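Local coordinates for fucolectin-related protein (Streptococcus pneumoniae, PDB 2WMF), which probably hydrolyses glycosidic linkages in host blood group carbohydrate antigens, as the catalytic module of a family 98 glycoside hydrolase, at residues W245-K250 and E361-Y366; Q354-N359 and S405-L410; N368-I373 and Y409-Y414. All coordinates share one frame; numbering follows the deposited sequence.

Contact 1 (W245-K250 and E361-Y366)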
loop_
_atom_site.group_PDB
_atom_site.type_symbol
_atom_site.label_atom_id
_atom_site.label_comp_id
_atom_site.label_asym_id
_atom_site.label_seq_id
_atom_site.Cartn_x
_atom_site.Cartn_y
_atom_site.Cartn_z
ATOM N N TRP A 245 -1.528 -9.460 7.942
ATOM C CA TRP A 245 -2.520 -10.145 8.790
ATOM C C TRP A 245 -3.775 -10.509 7.980
ATOM O O TRP A 245 -4.541 -11.395 8.388
ATOM C CB TRP A 245 -2.923 -9.301 10.011
ATOM C CG TRP A 245 -2.026 -9.370 11.207
ATOM C CD1 TRP A 245 -1.105 -8.447 11.614
ATOM C CD2 TRP A 245 -2.025 -10.398 12.205
ATOM N NE1 TRP A 245 -0.514 -8.846 12.780
ATOM C CE2 TRP A 245 -1.079 -10.023 13.193
ATOM C CE3 TRP A 245 -2.736 -11.578 12.374
ATOM C CZ2 TRP A 245 -0.789 -10.826 14.312
ATOM C CZ3 TRP A 245 -2.468 -12.371 13.506
ATOM C CH2 TRP A 245 -1.485 -11.985 14.444
ATOM N N LYS A 246 -4.014 -9.841 6.843
ATOM C CA LYS A 246 -5.147 -10.275 5.969
ATOM C C LYS A 246 -5.048 -11.787 5.651
ATOM O O LYS A 246 -6.098 -12.478 5.494
ATOM C CB LYS A 246 -5.257 -9.441 4.696
ATOM C CG LYS A 246 -4.227 -9.736 3.588
ATOM C CD LYS A 246 -4.545 -9.008 2.291
ATOM C CE LYS A 246 -4.559 -7.502 2.427
ATOM N NZ LYS A 246 -3.274 -6.891 2.879
ATOM N N TRP A 247 -3.818 -12.269 5.505
ATOM C CA TRP A 247 -3.586 -13.657 5.114
ATOM C C TRP A 247 -4.161 -14.596 6.212
ATOM O O TRP A 247 -4.839 -15.606 5.923
ATOM C CB TRP A 247 -2.095 -13.914 4.828
ATOM C CG TRP A 247 -1.800 -15.042 3.889
ATOM C CD1 TRP A 247 -1.342 -16.261 4.227
ATOM C CD2 TRP A 247 -1.888 -15.030 2.459
ATOM N NE1 TRP A 247 -1.128 -17.045 3.102
ATOM C CE2 TRP A 247 -1.499 -16.313 1.999
ATOM C CE3 TRP A 247 -2.241 -14.053 1.512
ATOM C CZ2 TRP A 247 -1.425 -16.623 0.633
ATOM C CZ3 TRP A 247 -2.188 -14.382 0.167
ATOM C CH2 TRP A 247 -1.804 -15.644 -0.259
ATOM N N TRP A 248 -3.920 -14.222 7.463
ATOM C CA TRP A 248 -4.478 -14.911 8.669
ATOM C C TRP A 248 -5.994 -14.763 8.724
ATOM O O TRP A 248 -6.712 -15.732 8.977
ATOM C CB TRP A 248 -3.841 -14.317 9.919
ATOM C CG TRP A 248 -4.291 -14.947 11.207
ATOM C CD1 TRP A 248 -3.767 -16.060 11.815
ATOM C CD2 TRP A 248 -5.341 -14.481 12.037
ATOM N NE1 TRP A 248 -4.454 -16.311 12.986
ATOM C CE2 TRP A 248 -5.415 -15.347 13.145
ATOM C CE3 TRP A 248 -6.228 -13.398 11.966
ATOM C CZ2 TRP A 248 -6.337 -15.181 14.159
ATOM C CZ3 TRP A 248 -7.147 -13.230 13.000
ATOM C CH2 TRP A 248 -7.200 -14.135 14.077
ATOM N N GLU A 249 -6.507 -13.565 8.446
ATOM C CA GLU A 249 -7.967 -13.329 8.475
ATOM C C GLU A 249 -8.705 -14.251 7.474
ATOM O O GLU A 249 -9.825 -14.703 7.747
ATOM C CB GLU A 249 -8.280 -11.860 8.189
ATOM C CG GLU A 249 -7.794 -10.872 9.281
ATOM C CD GLU A 249 -8.644 -10.865 10.552
ATOM O OE1 GLU A 249 -9.718 -11.533 10.582
ATOM O OE2 GLU A 249 -8.205 -10.147 11.522
ATOM N N LYS A 250 -8.071 -14.491 6.324
ATOM C CA LYS A 250 -8.597 -15.368 5.244
ATOM C C LYS A 250 -8.469 -16.854 5.536
ATOM O O LYS A 250 -8.988 -17.694 4.759
ATOM C CB LYS A 250 -7.870 -15.053 3.934
ATOM C CG LYS A 250 -8.214 -13.684 3.388
ATOM C CD LYS A 250 -9.655 -13.519 2.902
ATOM C CE LYS A 250 -10.027 -14.287 1.648
ATOM N NZ LYS A 250 -11.482 -14.074 1.274
ATOM N N GLU A 361 -14.078 -8.007 -2.873
ATOM C CA GLU A 361 -13.649 -6.875 -2.033
ATOM C C GLU A 361 -13.013 -7.306 -0.710
ATOM O O GLU A 361 -12.537 -6.456 0.046
ATOM C CB GLU A 361 -14.755 -5.883 -1.806
ATOM C CG GLU A 361 -15.163 -5.031 -2.991
ATOM C CD GLU A 361 -15.870 -3.792 -2.512
ATOM O OE1 GLU A 361 -15.157 -2.907 -1.967
ATOM O OE2 GLU A 361 -17.108 -3.743 -2.668
ATOM N N THR A 362 -12.966 -8.618 -0.431
ATOM C CA THR A 362 -12.287 -9.112 0.754
ATOM C C THR A 362 -10.767 -9.069 0.585
ATOM O O THR A 362 -10.043 -9.133 1.570
ATOM C CB THR A 362 -12.713 -10.534 1.221
ATOM O OG1 THR A 362 -12.116 -11.522 0.386
ATOM C CG2 THR A 362 -14.230 -10.655 1.286
ATOM N N MET A 363 -10.314 -8.955 -0.667
ATOM C CA MET A 363 -8.899 -8.960 -0.987
ATOM C C MET A 363 -8.543 -7.802 -1.931
ATOM O O MET A 363 -9.408 -7.219 -2.567
ATOM C CB MET A 363 -8.541 -10.297 -1.649
ATOM C CG MET A 363 -8.687 -11.461 -0.657
ATOM S SD MET A 363 -7.362 -11.449 0.556
ATOM C CE MET A 363 -5.997 -12.147 -0.446
ATOM N N PRO A 364 -7.271 -7.426 -1.922
ATOM C CA PRO A 364 -6.925 -6.126 -2.508
ATOM C C PRO A 364 -6.712 -6.103 -4.005
ATOM O O PRO A 364 -6.739 -5.007 -4.602
ATOM C CB PRO A 364 -5.594 -5.787 -1.790
ATOM C CG PRO A 364 -4.996 -7.119 -1.479
ATOM C CD PRO A 364 -6.157 -7.985 -1.145
ATOM N N LEU A 365 -6.440 -7.249 -4.641
ATOM C CA LEU A 365 -6.015 -7.186 -6.044
ATOM C C LEU A 365 -7.205 -6.835 -6.945
ATOM O O LEU A 365 -8.311 -7.294 -6.732
ATOM C CB LEU A 365 -5.328 -8.480 -6.508
ATOM C CG LEU A 365 -4.166 -8.988 -5.657
ATOM C CD1 LEU A 365 -3.586 -10.327 -6.214
ATOM C CD2 LEU A 365 -3.083 -7.883 -5.508
ATOM N N TYR A 366 -6.936 -5.988 -7.945
ATOM C CA TYR A 366 -7.961 -5.640 -8.937
ATOM C C TYR A 366 -7.862 -6.575 -10.167
ATOM O O TYR A 366 -6.774 -6.943 -10.576
ATOM C CB TYR A 366 -7.783 -4.199 -9.396
ATOM C CG TYR A 366 -8.132 -3.221 -8.293
ATOM C CD1 TYR A 366 -9.342 -3.345 -7.601
ATOM C CD2 TYR A 366 -7.237 -2.216 -7.885
ATOM C CE1 TYR A 366 -9.683 -2.450 -6.590
ATOM C CE2 TYR A 366 -7.583 -1.313 -6.871
ATOM C CZ TYR A 366 -8.807 -1.425 -6.224
ATOM O OH TYR A 366 -9.174 -0.529 -5.225
#

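Contact 2 (Q354-N359 and S405-L410)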
loop_
_atom_site.group_PDB
_atom_site.type_symbol
_atom_site.label_atom_id
_atom_site.label_comp_id
_atom_site.label_asym_id
_atom_site.label_seq_id
_atom_site.Cartn_x
_atom_site.Cartn_y
_atom_site.Cartn_z
ATOM N N GLN A 354 -18.425 -5.476 -8.872
ATOM C CA GLN A 354 -18.595 -6.715 -9.684
ATOM C C GLN A 354 -18.831 -6.356 -11.147
ATOM O O GLN A 354 -19.527 -5.373 -11.477
ATOM C CB GLN A 354 -19.781 -7.488 -9.161
ATOM C CG GLN A 354 -19.630 -7.949 -7.754
ATOM C CD GLN A 354 -18.856 -9.229 -7.635
ATOM O OE1 GLN A 354 -18.560 -9.899 -8.633
ATOM N NE2 GLN A 354 -18.538 -9.600 -6.399
ATOM N N GLY A 355 -18.231 -7.108 -12.052
ATOM C CA GLY A 355 -18.305 -6.758 -13.461
ATOM C C GLY A 355 -17.484 -5.617 -13.958
ATOM O O GLY A 355 -17.343 -5.439 -15.163
ATOM N N LEU A 356 -16.932 -4.831 -13.031
ATOM C CA LEU A 356 -16.083 -3.705 -13.379
ATOM C C LEU A 356 -14.659 -4.056 -13.123
ATOM O O LEU A 356 -13.894 -4.314 -14.067
ATOM C CB LEU A 356 -16.472 -2.401 -12.612
ATOM C CG LEU A 356 -17.776 -1.778 -13.019
ATOM C CD1 LEU A 356 -18.171 -0.687 -11.993
ATOM C CD2 LEU A 356 -17.673 -1.291 -14.489
ATOM N N TYR A 357 -14.271 -4.131 -11.850
ATOM C CA TYR A 357 -12.878 -4.342 -11.586
ATOM C C TYR A 357 -12.452 -5.029 -10.319
ATOM O O TYR A 357 -11.253 -5.207 -10.093
ATOM C CB TYR A 357 -12.137 -3.061 -11.762
ATOM C CG TYR A 357 -12.352 -1.923 -10.780
ATOM C CD1 TYR A 357 -11.744 -1.911 -9.539
ATOM C CD2 TYR A 357 -13.062 -0.790 -11.154
ATOM C CE1 TYR A 357 -11.906 -0.812 -8.660
ATOM C CE2 TYR A 357 -13.207 0.314 -10.281
ATOM C CZ TYR A 357 -12.595 0.290 -9.066
ATOM O OH TYR A 357 -12.697 1.388 -8.248
ATOM N N SER A 358 -13.411 -5.444 -9.497
ATOM C CA SER A 358 -13.094 -6.326 -8.381
ATOM C C SER A 358 -14.245 -7.302 -8.188
ATOM O O SER A 358 -15.389 -6.895 -7.882
ATOM C CB SER A 358 -12.863 -5.571 -7.054
ATOM O OG SER A 358 -12.579 -6.514 -6.011
ATOM N N ASN A 359 -13.916 -8.590 -8.318
ATOM C CA ASN A 359 -14.857 -9.674 -8.037
ATOM C C ASN A 359 -14.920 -9.991 -6.540
ATOM O O ASN A 359 -15.799 -10.750 -6.090
ATOM C CB ASN A 359 -14.457 -10.957 -8.802
ATOM C CG ASN A 359 -14.479 -10.812 -10.337
ATOM O OD1 ASN A 359 -13.665 -11.449 -11.039
ATOM N ND2 ASN A 359 -15.422 -10.033 -10.859
ATOM N N SER A 405 -27.834 -0.667 -16.398
ATOM C CA SER A 405 -26.801 -1.388 -17.131
ATOM C C SER A 405 -25.432 -0.733 -16.862
ATOM O O SER A 405 -24.787 -0.126 -17.711
ATOM C CB SER A 405 -27.112 -1.433 -18.608
ATOM O OG SER A 405 -27.099 -0.122 -19.108
ATOM N N LYS A 406 -25.014 -0.936 -15.637
ATOM C CA LYS A 406 -23.836 -0.299 -15.071
ATOM C C LYS A 406 -22.578 -0.531 -15.930
ATOM O O LYS A 406 -21.842 0.415 -16.267
ATOM C CB LYS A 406 -23.636 -0.882 -13.672
ATOM C CG LYS A 406 -22.338 -0.528 -13.009
ATOM C CD LYS A 406 -22.159 -1.266 -11.692
ATOM C CE LYS A 406 -21.816 -2.750 -11.949
ATOM N NZ LYS A 406 -21.763 -3.592 -10.722
ATOM N N VAL A 407 -22.310 -1.795 -16.258
ATOM C CA VAL A 407 -21.075 -2.121 -16.972
ATOM C C VAL A 407 -21.082 -1.553 -18.391
ATOM O O VAL A 407 -20.100 -0.948 -18.849
ATOM C CB VAL A 407 -20.788 -3.657 -16.953
ATOM C CG1 VAL A 407 -19.620 -4.004 -17.871
ATOM C CG2 VAL A 407 -20.537 -4.114 -15.528
ATOM N N ASN A 408 -22.189 -1.738 -19.109
ATOM C CA ASN A 408 -22.285 -1.181 -20.457
ATOM C C ASN A 408 -22.109 0.348 -20.435
ATOM O O ASN A 408 -21.446 0.924 -21.297
ATOM C CB ASN A 408 -23.626 -1.558 -21.096
ATOM C CG ASN A 408 -23.688 -3.031 -21.502
ATOM O OD1 ASN A 408 -22.657 -3.719 -21.593
ATOM N ND2 ASN A 408 -24.906 -3.528 -21.736
ATOM N N TYR A 409 -22.721 1.008 -19.452
ATOM C CA TYR A 409 -22.617 2.465 -19.376
ATOM C C TYR A 409 -21.185 2.924 -19.108
ATOM O O TYR A 409 -20.638 3.764 -19.813
ATOM C CB TYR A 409 -23.555 3.058 -18.327
ATOM C CG TYR A 409 -23.416 4.555 -18.318
ATOM C CD1 TYR A 409 -23.830 5.308 -19.411
ATOM C CD2 TYR A 409 -22.788 5.211 -17.261
ATOM C CE1 TYR A 409 -23.672 6.655 -19.444
ATOM C CE2 TYR A 409 -22.617 6.579 -17.263
ATOM C CZ TYR A 409 -23.060 7.314 -18.359
ATOM O OH TYR A 409 -22.848 8.683 -18.371
ATOM N N LEU A 410 -20.558 2.372 -18.085
ATOM C CA LEU A 410 -19.162 2.752 -17.807
ATOM C C LEU A 410 -18.254 2.384 -18.980
ATOM O O LEU A 410 -17.334 3.130 -19.307
ATOM C CB LEU A 410 -18.707 2.133 -16.487
ATOM C CG LEU A 410 -19.292 2.919 -15.278
ATOM C CD1 LEU A 410 -19.169 2.139 -13.964
ATOM C CD2 LEU A 410 -18.656 4.336 -15.186
#

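Contact 3 (N368-I373 and Y409-Y414)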
loop_
_atom_site.group_PDB
_atom_site.type_symbol
_atom_site.label_atom_id
_atom_site.label_comp_id
_atom_site.label_asym_id
_atom_site.label_seq_id
_atom_site.Cartn_x
_atom_site.Cartn_y
_atom_site.Cartn_z
ATOM N N ASN A 368 -9.051 -5.720 -13.255
ATOM C CA ASN A 368 -9.111 -4.875 -14.461
ATOM C C ASN A 368 -8.566 -3.493 -14.096
ATOM O O ASN A 368 -8.960 -2.957 -13.048
ATOM C CB ASN A 368 -10.603 -4.772 -14.871
ATOM C CG ASN A 368 -10.820 -4.407 -16.306
ATOM O OD1 ASN A 368 -9.924 -3.924 -16.997
ATOM N ND2 ASN A 368 -12.046 -4.700 -16.793
ATOM N N GLY A 369 -7.800 -2.881 -15.000
ATOM C CA GLY A 369 -7.317 -1.517 -14.849
ATOM C C GLY A 369 -8.032 -0.481 -15.702
ATOM O O GLY A 369 -7.662 0.666 -15.669
ATOM N N ARG A 370 -9.050 -0.925 -16.451
ATOM C CA ARG A 370 -9.778 -0.126 -17.435
ATOM C C ARG A 370 -10.348 1.187 -16.881
ATOM O O ARG A 370 -10.460 2.179 -17.609
ATOM C CB ARG A 370 -10.911 -0.971 -18.050
ATOM C CG ARG A 370 -11.722 -0.262 -19.126
ATOM C CD ARG A 370 -12.630 -1.282 -19.783
ATOM N NE ARG A 370 -13.532 -0.685 -20.751
ATOM C CZ ARG A 370 -14.310 -1.384 -21.566
ATOM N NH1 ARG A 370 -14.316 -2.714 -21.487
ATOM N NH2 ARG A 370 -15.116 -0.773 -22.414
ATOM N N TYR A 371 -10.782 1.171 -15.623
ATOM C CA TYR A 371 -11.502 2.300 -15.016
ATOM C C TYR A 371 -10.630 2.991 -13.950
ATOM O O TYR A 371 -11.096 3.900 -13.283
ATOM C CB TYR A 371 -12.813 1.807 -14.362
ATOM C CG TYR A 371 -13.551 0.767 -15.190
ATOM C CD1 TYR A 371 -14.441 1.143 -16.199
ATOM C CD2 TYR A 371 -13.319 -0.596 -14.999
ATOM C CE1 TYR A 371 -15.080 0.197 -17.004
ATOM C CE2 TYR A 371 -13.961 -1.563 -15.811
ATOM C CZ TYR A 371 -14.831 -1.163 -16.788
ATOM O OH TYR A 371 -15.455 -2.156 -17.525
ATOM N N HIS A 372 -9.383 2.550 -13.795
ATOM C CA HIS A 372 -8.538 2.975 -12.688
ATOM C C HIS A 372 -9.272 2.659 -11.379
ATOM O O HIS A 372 -10.136 1.799 -11.371
ATOM C CB HIS A 372 -8.209 4.478 -12.807
ATOM C CG HIS A 372 -7.793 4.882 -14.187
ATOM N ND1 HIS A 372 -6.539 4.601 -14.682
ATOM C CD2 HIS A 372 -8.468 5.513 -15.181
ATOM C CE1 HIS A 372 -6.468 5.010 -15.942
ATOM N NE2 HIS A 372 -7.614 5.589 -16.266
ATOM N N ILE A 373 -8.931 3.346 -10.303
ATOM C CA ILE A 373 -9.828 3.426 -9.122
ATOM C C ILE A 373 -10.928 4.459 -9.467
ATOM O O ILE A 373 -10.630 5.635 -9.779
ATOM C CB ILE A 373 -9.085 3.873 -7.847
ATOM C CG1 ILE A 373 -8.173 2.741 -7.344
ATOM C CG2 ILE A 373 -10.063 4.290 -6.760
ATOM C CD1 ILE A 373 -7.086 3.215 -6.350
ATOM N N TYR A 409 -22.721 1.008 -19.452
ATOM C CA TYR A 409 -22.617 2.465 -19.376
ATOM C C TYR A 409 -21.185 2.924 -19.108
ATOM O O TYR A 409 -20.638 3.764 -19.813
ATOM C CB TYR A 409 -23.555 3.058 -18.327
ATOM C CG TYR A 409 -23.416 4.555 -18.318
ATOM C CD1 TYR A 409 -23.830 5.308 -19.411
ATOM C CD2 TYR A 409 -22.788 5.211 -17.261
ATOM C CE1 TYR A 409 -23.672 6.655 -19.444
ATOM C CE2 TYR A 409 -22.617 6.579 -17.263
ATOM C CZ TYR A 409 -23.060 7.314 -18.359
ATOM O OH TYR A 409 -22.848 8.683 -18.371
ATOM N N LEU A 410 -20.558 2.372 -18.085
ATOM C CA LEU A 410 -19.162 2.752 -17.807
ATOM C C LEU A 410 -18.254 2.384 -18.980
ATOM O O LEU A 410 -17.334 3.130 -19.307
ATOM C CB LEU A 410 -18.707 2.133 -16.487
ATOM C CG LEU A 410 -19.292 2.919 -15.278
ATOM C CD1 LEU A 410 -19.169 2.139 -13.964
ATOM C CD2 LEU A 410 -18.656 4.336 -15.186
ATOM N N ASN A 411 -18.496 1.256 -19.649
ATOM C CA ASN A 411 -17.743 0.926 -20.833
ATOM C C ASN A 411 -17.885 1.922 -21.978
ATOM O O ASN A 411 -17.021 1.986 -22.850
ATOM C CB ASN A 411 -18.110 -0.480 -21.311
ATOM C CG ASN A 411 -17.497 -1.554 -20.408
ATOM O OD1 ASN A 411 -16.762 -1.221 -19.463
ATOM N ND2 ASN A 411 -17.764 -2.824 -20.699
ATOM N N SER A 412 -19.006 2.651 -21.996
ATOM C CA SER A 412 -19.201 3.690 -23.011
ATOM C C SER A 412 -18.334 4.941 -22.754
ATOM O O SER A 412 -18.153 5.766 -23.649
ATOM C CB SER A 412 -20.683 4.076 -23.154
ATOM O OG SER A 412 -21.131 4.952 -22.145
ATOM N N LEU A 413 -17.846 5.060 -21.519
ATOM C CA LEU A 413 -16.999 6.159 -21.093
ATOM C C LEU A 413 -15.507 5.831 -21.021
ATOM O O LEU A 413 -14.673 6.688 -21.296
ATOM C CB LEU A 413 -17.472 6.711 -19.732
ATOM C CG LEU A 413 -18.911 7.146 -19.571
ATOM C CD1 LEU A 413 -19.138 7.587 -18.126
ATOM C CD2 LEU A 413 -19.239 8.285 -20.545
ATOM N N TYR A 414 -15.184 4.603 -20.606
ATOM C CA TYR A 414 -13.822 4.147 -20.477
ATOM C C TYR A 414 -13.608 3.084 -21.554
ATOM O O TYR A 414 -14.091 1.976 -21.421
ATOM C CB TYR A 414 -13.617 3.499 -19.101
ATOM C CG TYR A 414 -13.614 4.463 -17.945
ATOM C CD1 TYR A 414 -12.423 5.041 -17.505
ATOM C CD2 TYR A 414 -14.783 4.770 -17.256
ATOM C CE1 TYR A 414 -12.405 5.911 -16.411
ATOM C CE2 TYR A 414 -14.756 5.656 -16.164
ATOM C CZ TYR A 414 -13.554 6.215 -15.750
ATOM O OH TYR A 414 -13.549 7.130 -14.688
HETATM O O HOH W 1 -11.436 6.621 -13.215
#

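Contact 1 (W245-K250 and E361-Y366)
Lys250 and Thr362 make the direct polar link between these segments, while Met363, packed against the methylenes of two lysines, carries much of the apolar part. Lys250 NZ donates to Thr362 OG1 at 2.8 Å, its chain running at about a right angle to the threonine side chain. Two successive bends in that chain (chi2 -68°, chi3 -69°) curl it over Met363 before its last bond extends to deliver the ammonium group. Thr362 OG1 is also hydrogen-bonded to Asp360 OD1, so the hydroxyl joins the lysine to Asp360, immediately before the 361-366 segment.

The setting is a (beta/alpha)8 barrel. Helix 245-249 follows strand 237-243, the seventh strand in order round the barrel, whereas 361-366 belongs to the long loop between strands 337-340 and 376-377, in the C-terminal family region. The helix therefore presents one side to a chain that returns from well beyond the barrel strands.

Van der Waals contacts centre on Met363, whose folded chain brings SD to 3.7 Å from Lys250 CG and 4.1 Å from Lys246 CD. One helical turn separates these lysines, and the sulfur touches methylenes of both. The terminal methyl lies further along, with Met363 CE 4.5 Å from Trp247 CZ3, an oblique and rather loose approach to the indole. Alongside, the proline ring meets the other lysine chain: Pro364 CD is 3.9 Å from Lys246 CD, and Pro364 CG lies equally near Lys246 CE.

Electrostatic interactions direct the end of Lys246 elsewhere. Its NZ forms a salt bridge with Glu278 and hydrogen bonds with Asp243 O and Asn213 OD1, three partners that probably help to keep the buried chain bent at its last two torsions while its methylenes remain against Met363 and Pro364.

Contact 2 (Q354-N359 and S405-L410)
Leu356 and Leu410 meet through their methyl groups, with Leu356 CD1 3.6 Å from Leu410 CD1 and the second methyl, Leu356 CD2, at 3.8 Å from the same carbon. The two side chains cross at about a right angle, and Leu410 CD1 lies close to both methyls of Leu356. The lysine one turn earlier on the helix adds its methylenes, Lys406 CD lying 4.0 Å from Leu356 CD1.

Beyond this apolar patch, Lys406 reaches the backbone of the loop. Its NZ donates to Gln354 O at 3.0 Å, tilted 15° from the carbonyl plane, and a second carbonyl, Phe352 O, accepts from the same nitrogen. The chain leaves with CG opposite the backbone N (chi1 170°) and turns once, at chi3, which swings the amino group past Leu356 toward the two oxygens. Val407 covers the neighbouring peptide, its CG2 methyl 3.5 Å from Gly355 O.

The chain turns at Gly355 with a positive phi of 75°, where a CB would be jammed against the preceding carbonyl O and would come tight against Val407 CG2. Further out, Leu356 also touches Tyr371, while Leu410 rests on Leu396 of strand 394-396; the leucine pair thus continues into the packing of both neighbours. The helix concerned, 406-413, and the loop before strand 376-377 both belong to the C-terminal family region.

Chemically, the lysine does two jobs: its hydrocarbon chain extends the leucine contact, and its ammonium group binds two main-chain oxygens, a polar interaction that does not require a particular side chain at Gln354 or Phe352.

Contact 3 (N368-I373 and Y409-Y414)
Arg370 and Tyr371 join a tight turn, in the long loop between strands 337-340 and 376-377 of the C-terminal family region, to the C-terminal end of helix 406-413 through a mixed polar and aromatic contact, with Asn411 and Tyr414 as their chief partners. The arginine chain, extended from a CG opposite the backbone N (chi1 -178°), reaches across to grip one carbonyl side-on: Arg370 NE lies 2.8 Å and NH2 3.1 Å from Tyr414 O, which sits in the guanidinium plane. The flat group stacks over the Asn411 amide, the planes only 7° apart, and NH2 adds a weak bond to Asn411 O.

Asn411 OD1 is met from another direction by the phenol. Tyr371 OH donates to it at a short 2.5 Å, in the carbonyl plane and on a lone pair, with ring and amide nearly coplanar. The same tyrosine turns an edge toward the face of Tyr414 in an offset edge-to-face pair, centroids 5.6 Å apart and planes at 72°. Its CA sits over that face as well, a CH-pi contact 4.1 Å from the ring centroid. A water bridges Tyr371 O and Tyr414 OH, and this hydroxyl is also hydrogen-bonded to the backbone nitrogens of Lys336 and Ala337.

Arg370 and Tyr371 are the two central residues of a type I beta turn from Gly369 to His372, overlapped at its start by an Asx turn in which Asn368 OD1 accepts from Arg370 N.

Contact 1 opens first, on helix 245-249 after the seventh barrel strand, and closes at 361-366 after a long excursion that includes the last barrel strand, 289-293. Contact 2 begins at 354-359, before that closure, so the two cross. Contact 3 starts at 368-373, once contact 1 is complete, and stands in series with it. Contacts 2 and 3 both end on helix 406-413, share Tyr409 and Leu410, and have centres 8 Å apart. Among these contacts, one ties the loop before strand 376-377 to barrel helix 245-249 and two tie it to helix 406-413. Tyr366 packs on Tyr357 and Ile373, so the segments, rather than the contacts themselves, adjoin.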